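Local coordinates for putative hemin transport system, substrate-binding protein (Burkholderia cenocepacia J2315, PDB 5GIZ) that binds heme in the periplasm, probably handing it on to an inner-membrane ABC transporter as the substrate-binding component of a hemin uptake system, at residues D36-Y41 with V51-A56; R7-G12 with R31-D36. One frame throughout, in Å; residues are numbered along the deposited sequence. Where two conformers were deposited one is given.

Interaction 1. Residues D36-Y41 with V51-A56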
ATOM      1  N   ASP A  36      -2.196  13.887   2.588  1.00 12.45           N
ATOM      2  CA  ASP A  36      -1.695  13.922   1.205  1.00 12.82           C
ATOM      3  C   ASP A  36      -2.684  13.185   0.301  1.00 13.01           C
ATOM      4  O   ASP A  36      -3.647  12.532   0.761  1.00 12.10           O
ATOM      5  CB  ASP A  36      -0.339  13.258   1.106  1.00 13.27           C
ATOM      6  CG  ASP A  36      -0.436  11.780   1.224  1.00 13.56           C
ATOM      7  OD1 ASP A  36      -0.808  11.336   2.343  1.00 13.26           O
ATOM      8  OD2 ASP A  36      -0.164  11.095   0.203  1.00 14.49           O
ATOM      9  N   THR A  37      -2.440  13.275  -0.998  1.00 13.96           N
ATOM     10  CA  THR A  37      -3.379  12.701  -1.976  1.00 14.96           C
ATOM     11  C   THR A  37      -3.544  11.215  -1.956  1.00 14.62           C
ATOM     12  O   THR A  37      -4.549  10.713  -2.503  1.00 15.64           O
ATOM     13  CB  THR A  37      -2.955  13.101  -3.383  1.00 16.32           C
ATOM     14  OG1 THR A  37      -1.643  12.605  -3.660  1.00 17.65           O
ATOM     15  CG2 THR A  37      -2.986  14.627  -3.540  1.00 17.18           C
ATOM     16  N   THR A  38      -2.614  10.484  -1.354  1.00 14.51           N
ATOM     17  CA  THR A  38      -2.750   9.026  -1.278  1.00 15.01           C
ATOM     18  C   THR A  38      -3.780   8.561  -0.267  1.00 14.34           C
ATOM     19  O   THR A  38      -4.134   7.376  -0.222  1.00 14.74           O
ATOM     20  CB  THR A  38      -1.421   8.282  -0.998  1.00 15.90           C
ATOM     21  OG1 THR A  38      -0.907   8.590   0.295  1.00 16.94           O
ATOM     22  CG2 THR A  38      -0.393   8.578  -2.022  1.00 16.92           C
ATOM     23  N   CYS A  39      -4.313   9.480   0.543  1.00 12.91           N
ATOM     24  CA  CYS A  39      -5.239   9.097   1.596  1.00 13.13           C
ATOM     25  C   CYS A  39      -6.651   9.159   1.102  1.00 13.26           C
ATOM     26  O   CYS A  39      -7.374  10.142   1.301  1.00 13.80           O
ATOM     27  CB  CYS A  39      -5.059   9.977   2.849  1.00 12.89           C
ATOM     28  SG  CYS A  39      -3.421   9.888   3.590  1.00 13.41           S
ATOM     29  N   THR A  40      -7.070   8.059   0.481  1.00 12.63           N
ATOM     30  CA  THR A  40      -8.366   7.950  -0.167  1.00 12.85           C
ATOM     31  C   THR A  40      -9.325   6.994   0.497  1.00 12.62           C
ATOM     32  O   THR A  40     -10.417   6.838   0.030  1.00 14.23           O
ATOM     33  CB  THR A  40      -8.221   7.522  -1.598  1.00 13.37           C
ATOM     34  OG1 THR A  40      -7.634   6.223  -1.603  1.00 13.23           O
ATOM     35  CG2 THR A  40      -7.334   8.471  -2.346  1.00 14.02           C
ATOM     36  N   TYR A  41      -8.917   6.332   1.578  1.00 11.95           N
ATOM     37  CA  TYR A  41      -9.718   5.346   2.297  1.00 12.11           C
ATOM     38  C   TYR A  41      -9.628   5.567   3.798  1.00 12.12           C
ATOM     39  O   TYR A  41      -8.558   5.788   4.322  1.00 11.50           O
ATOM     40  CB  TYR A  41      -9.222   3.911   1.965  1.00 12.48           C
ATOM     41  CG  TYR A  41     -10.239   2.896   2.366  1.00 12.88           C
ATOM     42  CD1 TYR A  41     -10.235   2.342   3.639  1.00 13.01           C
ATOM     43  CD2 TYR A  41     -11.243   2.521   1.515  1.00 14.03           C
ATOM     44  CE1 TYR A  41     -11.195   1.436   4.060  1.00 14.29           C
ATOM     45  CE2 TYR A  41     -12.226   1.640   1.928  1.00 14.62           C
ATOM     46  CZ  TYR A  41     -12.209   1.137   3.207  1.00 15.39           C
ATOM     47  OH  TYR A  41     -13.157   0.235   3.639  1.00 17.52           O
ATOM     48  N   VAL A  51      -2.824  18.236   0.793  1.00 14.01           N
ATOM     49  CA  VAL A  51      -1.707  19.168   0.724  1.00 15.11           C
ATOM     50  C   VAL A  51      -0.535  18.665  -0.096  1.00 15.42           C
ATOM     51  O   VAL A  51       0.631  18.925   0.203  1.00 17.39           O
ATOM     52  CB  VAL A  51      -1.302  19.651   2.132  1.00 14.94           C
ATOM     53  CG1 VAL A  51      -2.420  20.520   2.693  1.00 15.65           C
ATOM     54  CG2 VAL A  51      -0.900  18.476   3.000  1.00 15.06           C
ATOM     55  N   GLY A  52      -0.850  18.001  -1.186  1.00 15.39           N
ATOM     56  CA  GLY A  52       0.116  17.562  -2.146  1.00 16.20           C
ATOM     57  C   GLY A  52       0.227  16.071  -2.189  1.00 16.94           C
ATOM     58  O   GLY A  52      -0.346  15.356  -1.327  1.00 16.00           O
ATOM     59  N   TYR A  53       0.889  15.593  -3.234  1.00 18.87           N
ATOM     60  CA  TYR A  53       1.255  14.174  -3.264  0.70 19.69           C
ATOM     61  C   TYR A  53       2.289  13.936  -2.163  1.00 19.05           C
ATOM     62  O   TYR A  53       3.035  14.828  -1.798  1.00 18.62           O
ATOM     63  CB  TYR A  53       1.784  13.708  -4.642  0.70 21.53           C
ATOM     64  CG  TYR A  53       2.356  12.286  -4.661  0.70 22.80           C
ATOM     65  CD1 TYR A  53       1.534  11.171  -4.448  0.70 23.02           C
ATOM     66  CD2 TYR A  53       3.730  12.057  -4.902  0.70 23.76           C
ATOM     67  CE1 TYR A  53       2.046   9.893  -4.460  0.70 24.53           C
ATOM     68  CE2 TYR A  53       4.243  10.773  -4.906  0.70 24.94           C
ATOM     69  CZ  TYR A  53       3.396   9.692  -4.697  0.70 26.00           C
ATOM     70  OH  TYR A  53       3.892   8.397  -4.713  0.70 28.94           O
ATOM     71  N   GLN A  54       2.305  12.720  -1.619  1.00 20.26           N
ATOM     72  CA  GLN A  54       3.122  12.413  -0.432  1.00 21.06           C
ATOM     73  C   GLN A  54       4.608  12.728  -0.587  1.00 20.07           C
ATOM     74  O   GLN A  54       5.185  13.166   0.385  1.00 17.89           O
ATOM     75  CB  GLN A  54       2.874  11.000   0.130  1.00 25.02           C
ATOM     76  CG  GLN A  54       3.851   9.934  -0.209  1.00 28.31           C
ATOM     77  CD  GLN A  54       3.382   8.547   0.180  1.00 28.57           C
ATOM     78  OE1 GLN A  54       3.195   7.718  -0.677  1.00 32.00           O
ATOM     79  NE2 GLN A  54       3.226   8.293   1.457  1.00 28.07           N
ATOM     80  N   ARG A  55       5.158  12.607  -1.801  1.00 20.46           N
ATOM     81  CA  ARG A  55       6.564  12.964  -2.096  0.53 22.05           C
ATOM     82  C   ARG A  55       6.768  14.399  -2.583  1.00 22.32           C
ATOM     83  O   ARG A  55       7.901  14.817  -2.870  1.00 23.90           O
ATOM     84  CB  ARG A  55       7.121  12.053  -3.189  0.53 23.64           C
ATOM     85  CG  ARG A  55       7.095  10.577  -2.884  0.53 25.57           C
ATOM     86  CD  ARG A  55       8.158   9.859  -3.707  0.53 27.50           C
ATOM     87  NE  ARG A  55       9.469   9.935  -3.061  0.53 29.34           N
ATOM     88  CZ  ARG A  55      10.597  10.423  -3.590  0.53 30.28           C
ATOM     89  NH1 ARG A  55      10.654  10.885  -4.840  0.53 31.25           N
ATOM     90  NH2 ARG A  55      11.696  10.425  -2.850  0.53 30.01           N
ATOM     91  N   ALA A  56       5.694  15.162  -2.703  1.00 21.91           N
ATOM     92  CA  ALA A  56       5.754  16.535  -3.212  1.00 21.88           C
ATOM     93  C   ALA A  56       4.821  17.421  -2.385  1.00 20.34           C
ATOM     94  O   ALA A  56       3.963  18.084  -2.905  1.00 22.83           O
ATOM     95  CB  ALA A  56       5.387  16.573  -4.695  1.00 22.74           C
TER
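The ring of Tyr53 meets the 36–41 loop along one side: Thr37 OG1 lies at its edge, in the ring plane and 3.6 Å from Tyr53 CD1, while the methyl of Thr38 comes in obliquely, with CG2 3.7 Å from Tyr53 CE1. Tyr53 CG stands anti to the backbone N (chi1 172°), which brings the CD1-CE1 side of the ring to the two threonines; the Thr37 side chain crosses that of Tyr53 at about a right angle. The other flat groups, the carboxylate of Asp36 and the amide of Gln54, belong to side chains running side by side in the same direction, their planes 20° apart. The carboxylate packs on a methylene, Asp36 OD2 3.0 Å from Gln54 CB, and the amide lies further out along the extended chain, where Gln54 OE1 is 3.9 Å from Thr38 CG2.

One backbone hydrogen bond joins the segments, Thr37 N to Gly52 O at 3.0 Å. Gly52 itself adopts a backbone conformation that calls for glycine.

Asp36 organises its own loop. With CG between the backbone N and the carbonyl carbon (chi1 73°), OD2 is gripped twice: Thr38 N meets Asp36 OD2 from above the carboxylate plane at 3.0 Å, and Thr38 OG1 donates to the syn lone pair of Asp36 OD2 at 2.6 Å. This pair of bonds holds the Thr38 hydroxyl and so probably sets where its methyl lies; the Asx turn overlaps a type I turn from Asp36 to Cys39.

Thr37, Tyr53, Gln54 and Arg55 all contact heme in heme-bound structures of this protein, where Tyr53 is the axial ligand of the iron. In this apo chain the two segments probably line one side of the heme cleft of a periplasmic binding protein.

Interaction 2. Residues R7-G12 with R31-D36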
ATOM      1  N   ARG A   7      -5.234  19.059  16.330  1.00 14.58           N
ATOM      2  CA  ARG A   7      -5.451  19.006  14.873  1.00 13.26           C
ATOM      3  C   ARG A   7      -4.305  18.192  14.267  1.00 12.79           C
ATOM      4  O   ARG A   7      -3.133  18.500  14.474  1.00 12.45           O
ATOM      5  CB  ARG A   7      -5.439  20.397  14.246  1.00 12.98           C
ATOM      6  CG  ARG A   7      -6.619  21.257  14.682  1.00 13.59           C
ATOM      7  CD  ARG A   7      -6.538  22.684  14.168  1.00 14.02           C
ATOM      8  NE  ARG A   7      -6.558  22.764  12.719  1.00 13.74           N
ATOM      9  CZ  ARG A   7      -7.650  22.684  11.977  1.00 14.63           C
ATOM     10  NH1 ARG A   7      -8.855  22.556  12.547  1.00 15.49           N
ATOM     11  NH2 ARG A   7      -7.544  22.754  10.663  1.00 14.47           N
ATOM     12  N   VAL A   8      -4.657  17.096  13.564  1.00 12.23           N
ATOM     13  CA  VAL A   8      -3.700  16.175  13.019  1.00 12.13           C
ATOM     14  C   VAL A   8      -3.730  16.144  11.499  1.00 11.56           C
ATOM     15  O   VAL A   8      -4.800  16.069  10.898  1.00 11.66           O
ATOM     16  CB  VAL A   8      -3.943  14.772  13.616  1.00 12.57           C
ATOM     17  CG1 VAL A   8      -2.938  13.778  13.068  1.00 12.98           C
ATOM     18  CG2 VAL A   8      -3.926  14.803  15.126  1.00 13.09           C
ATOM     19  N   ILE A   9      -2.564  16.137  10.866  1.00 11.59           N
ATOM     20  CA  ILE A   9      -2.402  15.858   9.453  1.00 11.81           C
ATOM     21  C   ILE A   9      -1.679  14.525   9.282  1.00 11.51           C
ATOM     22  O   ILE A   9      -0.749  14.220  10.022  1.00 11.49           O
ATOM     23  CB  ILE A   9      -1.696  17.019   8.739  1.00 12.55           C
ATOM     24  CG1 ILE A   9      -2.629  18.246   8.760  1.00 13.07           C
ATOM     25  CG2 ILE A   9      -1.226  16.615   7.327  1.00 12.76           C
ATOM     26  CD1 ILE A   9      -2.001  19.500   8.206  1.00 13.61           C
ATOM     27  N   VAL A  10      -2.114  13.738   8.300  1.00 11.96           N
ATOM     28  CA  VAL A  10      -1.537  12.412   8.111  0.50 12.13           C
ATOM     29  C   VAL A  10      -1.042  12.311   6.670  1.00 12.30           C
ATOM     30  O   VAL A  10      -1.762  12.667   5.741  1.00 12.45           O
ATOM     31  CB  VAL A  10      -2.565  11.310   8.444  0.50 12.17           C
ATOM     32  CG1 VAL A  10      -1.929   9.926   8.312  0.50 12.18           C
ATOM     33  CG2 VAL A  10      -3.150  11.522   9.828  0.50 12.45           C
ATOM     34  N   ILE A  11       0.165  11.818   6.516  1.00 12.68           N
ATOM     35  CA  ILE A  11       0.814  11.631   5.224  1.00 13.06           C
ATOM     36  C   ILE A  11       1.048  10.163   5.045  1.00 13.54           C
ATOM     37  O   ILE A  11       1.859   9.610   5.762  1.00 13.56           O
ATOM     38  CB  ILE A  11       2.134  12.423   5.073  1.00 13.89           C
ATOM     39  CG1 ILE A  11       2.009  13.902   5.496  1.00 14.63           C
ATOM     40  CG2 ILE A  11       2.617  12.213   3.646  1.00 14.38           C
ATOM     41  CD1 ILE A  11       0.968  14.684   4.803  1.00 14.63           C
ATOM     42  N   GLY A  12       0.393   9.556   4.054  1.00 13.41           N
ATOM     43  CA  GLY A  12       0.522   8.165   3.765  1.00 13.76           C
ATOM     44  C   GLY A  12      -0.805   7.454   3.977  1.00 13.64           C
ATOM     45  O   GLY A  12      -1.341   7.391   5.077  1.00 14.02           O
ATOM     46  N   ARG A  31      -8.526  15.477  15.998  1.00 18.07           N
ATOM     47  CA  ARG A  31      -9.324  15.548  14.774  1.00 17.34           C
ATOM     48  C   ARG A  31      -8.375  15.559  13.592  1.00 15.92           C
ATOM     49  O   ARG A  31      -7.389  16.312  13.588  1.00 13.63           O
ATOM     50  CB  ARG A  31     -10.170  16.846  14.789  1.00 19.99           C
ATOM     51  CG  ARG A  31     -11.162  16.909  15.940  1.00 23.59           C
ATOM     52  CD  ARG A  31     -11.708  18.294  16.239  1.00 25.91           C
ATOM     53  NE  ARG A  31     -10.778  19.140  16.984  1.00 28.52           N
ATOM     54  CZ  ARG A  31     -10.215  20.242  16.514  1.00 27.70           C
ATOM     55  NH1 ARG A  31     -10.479  20.636  15.264  1.00 30.00           N
ATOM     56  NH2 ARG A  31      -9.387  20.951  17.291  1.00 26.64           N
ATOM     57  N   LEU A  32      -8.612  14.707  12.597  1.00 14.24           N
ATOM     58  CA  LEU A  32      -7.822  14.704  11.396  0.50 14.13           C
ATOM     59  C   LEU A  32      -8.344  15.836  10.497  1.00 13.31           C
ATOM     60  O   LEU A  32      -9.548  15.911  10.276  1.00 14.30           O
ATOM     61  CB  LEU A  32      -7.921  13.344  10.718  0.50 14.65           C
ATOM     62  CG  LEU A  32      -7.556  12.220  11.714  0.50 15.54           C
ATOM     63  CD1 LEU A  32      -8.205  10.879  11.417  0.50 15.82           C
ATOM     64  CD2 LEU A  32      -6.051  12.078  11.786  0.50 15.89           C
ATOM     65  N   VAL A  33      -7.448  16.698  10.032  1.00 12.22           N
ATOM     66  CA  VAL A  33      -7.821  17.903   9.287  1.00 12.43           C
ATOM     67  C   VAL A  33      -7.197  18.039   7.905  1.00 11.74           C
ATOM     68  O   VAL A  33      -7.580  18.940   7.149  1.00 12.49           O
ATOM     69  CB  VAL A  33      -7.478  19.174  10.120  1.00 12.35           C
ATOM     70  CG1 VAL A  33      -8.164  19.132  11.486  1.00 12.58           C
ATOM     71  CG2 VAL A  33      -5.969  19.396  10.229  1.00 12.48           C
ATOM     72  N   GLY A  34      -6.250  17.168   7.549  1.00 11.47           N
ATOM     73  CA  GLY A  34      -5.605  17.248   6.266  1.00 11.41           C
ATOM     74  C   GLY A  34      -4.797  15.974   6.052  1.00 10.98           C
ATOM     75  O   GLY A  34      -4.534  15.198   7.013  1.00 10.87           O
ATOM     76  N   ALA A  35      -4.421  15.764   4.800  1.00 11.63           N
ATOM     77  CA  ALA A  35      -3.665  14.584   4.350  1.00 11.56           C
ATOM     78  C   ALA A  35      -2.995  14.850   3.021  1.00 12.41           C
ATOM     79  O   ALA A  35      -3.223  15.873   2.391  1.00 12.89           O
ATOM     80  CB  ALA A  35      -4.596  13.392   4.212  1.00 11.87           C
ATOM     81  N   ASP A  36      -2.196  13.887   2.588  1.00 12.45           N
ATOM     82  CA  ASP A  36      -1.695  13.922   1.205  1.00 12.82           C
ATOM     83  C   ASP A  36      -2.684  13.185   0.301  1.00 13.01           C
ATOM     84  O   ASP A  36      -3.647  12.532   0.761  1.00 12.10           O
ATOM     85  CB  ASP A  36      -0.339  13.258   1.106  1.00 13.27           C
ATOM     86  CG  ASP A  36      -0.436  11.780   1.224  1.00 13.56           C
ATOM     87  OD1 ASP A  36      -0.808  11.336   2.343  1.00 13.26           O
ATOM     88  OD2 ASP A  36      -0.164  11.095   0.203  1.00 14.49           O
TER
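Leu32 CD2 rests against both valines of the neighbouring strand, 3.5 Å from Val10 CG2 and 3.8 Å from Val8 CG1, at the apolar centre of a parallel strand pair. The strands belong to a beta-alpha-beta unit, and helix 13-23, the crossover between them, covers this face through Ala16 on Val10 and Phe20 on Leu32. On the face of Ile9, the CG1 branch of that residue reaches Val33 CG2 and its CG2 methyl lies over the Gly34 carbonyl. With no side chain on Gly34, Ile9 CG1 comes to 4.0 Å of Gly34 N.

Hydrogen bonding is firm at the start, where Val8 N donates to Arg31 O in the carbonyl plane and Val33 N to Val8 O nearly along the C=O axis. Further on, Val10 N reaches Gly34 O from above the carbonyl plane, and the bond from Asp36 N to Val10 O is weak. Gly34 N is buried without a partner.

At one end Val33 CG1 lies over one face of the Arg7 guanidinium, toward its rim, 3.6 Å from Arg7 CZ. The like charges of Arg7 and Arg31 come close, NH1 to NH1 3.7 Å; Leu65 O accepts from Arg7 NH2 and may ease this, and Ser5 OG bonds Arg31 NE. At the other end Thr38 holds one carboxylate oxygen of Asp36, while Asp36 OD1 accepts from Gly12 N, the N-cap residue of helix 13-23, at 2.7 Å.

In the fold
From the N terminus, strand 6-11 leads into helix 13-23, and the chain returns through strand 30-35, where interaction 2 closes that excursion by pairing an inner strand of the four-stranded parallel sheet with an outermost one. Interaction 1 opens only afterwards: the chain leaves the strand at Asp36, passes through the short helix 43-46 and comes back at residues 51-56, so the two contacts follow in series and neither encloses the other. They share Asp36, their centres lie 10 Å apart, and Val51 N probably bonds to Ala35 O. The C-terminal end of the strand pair is thereby tied to the loops that carry the heme-binding residues.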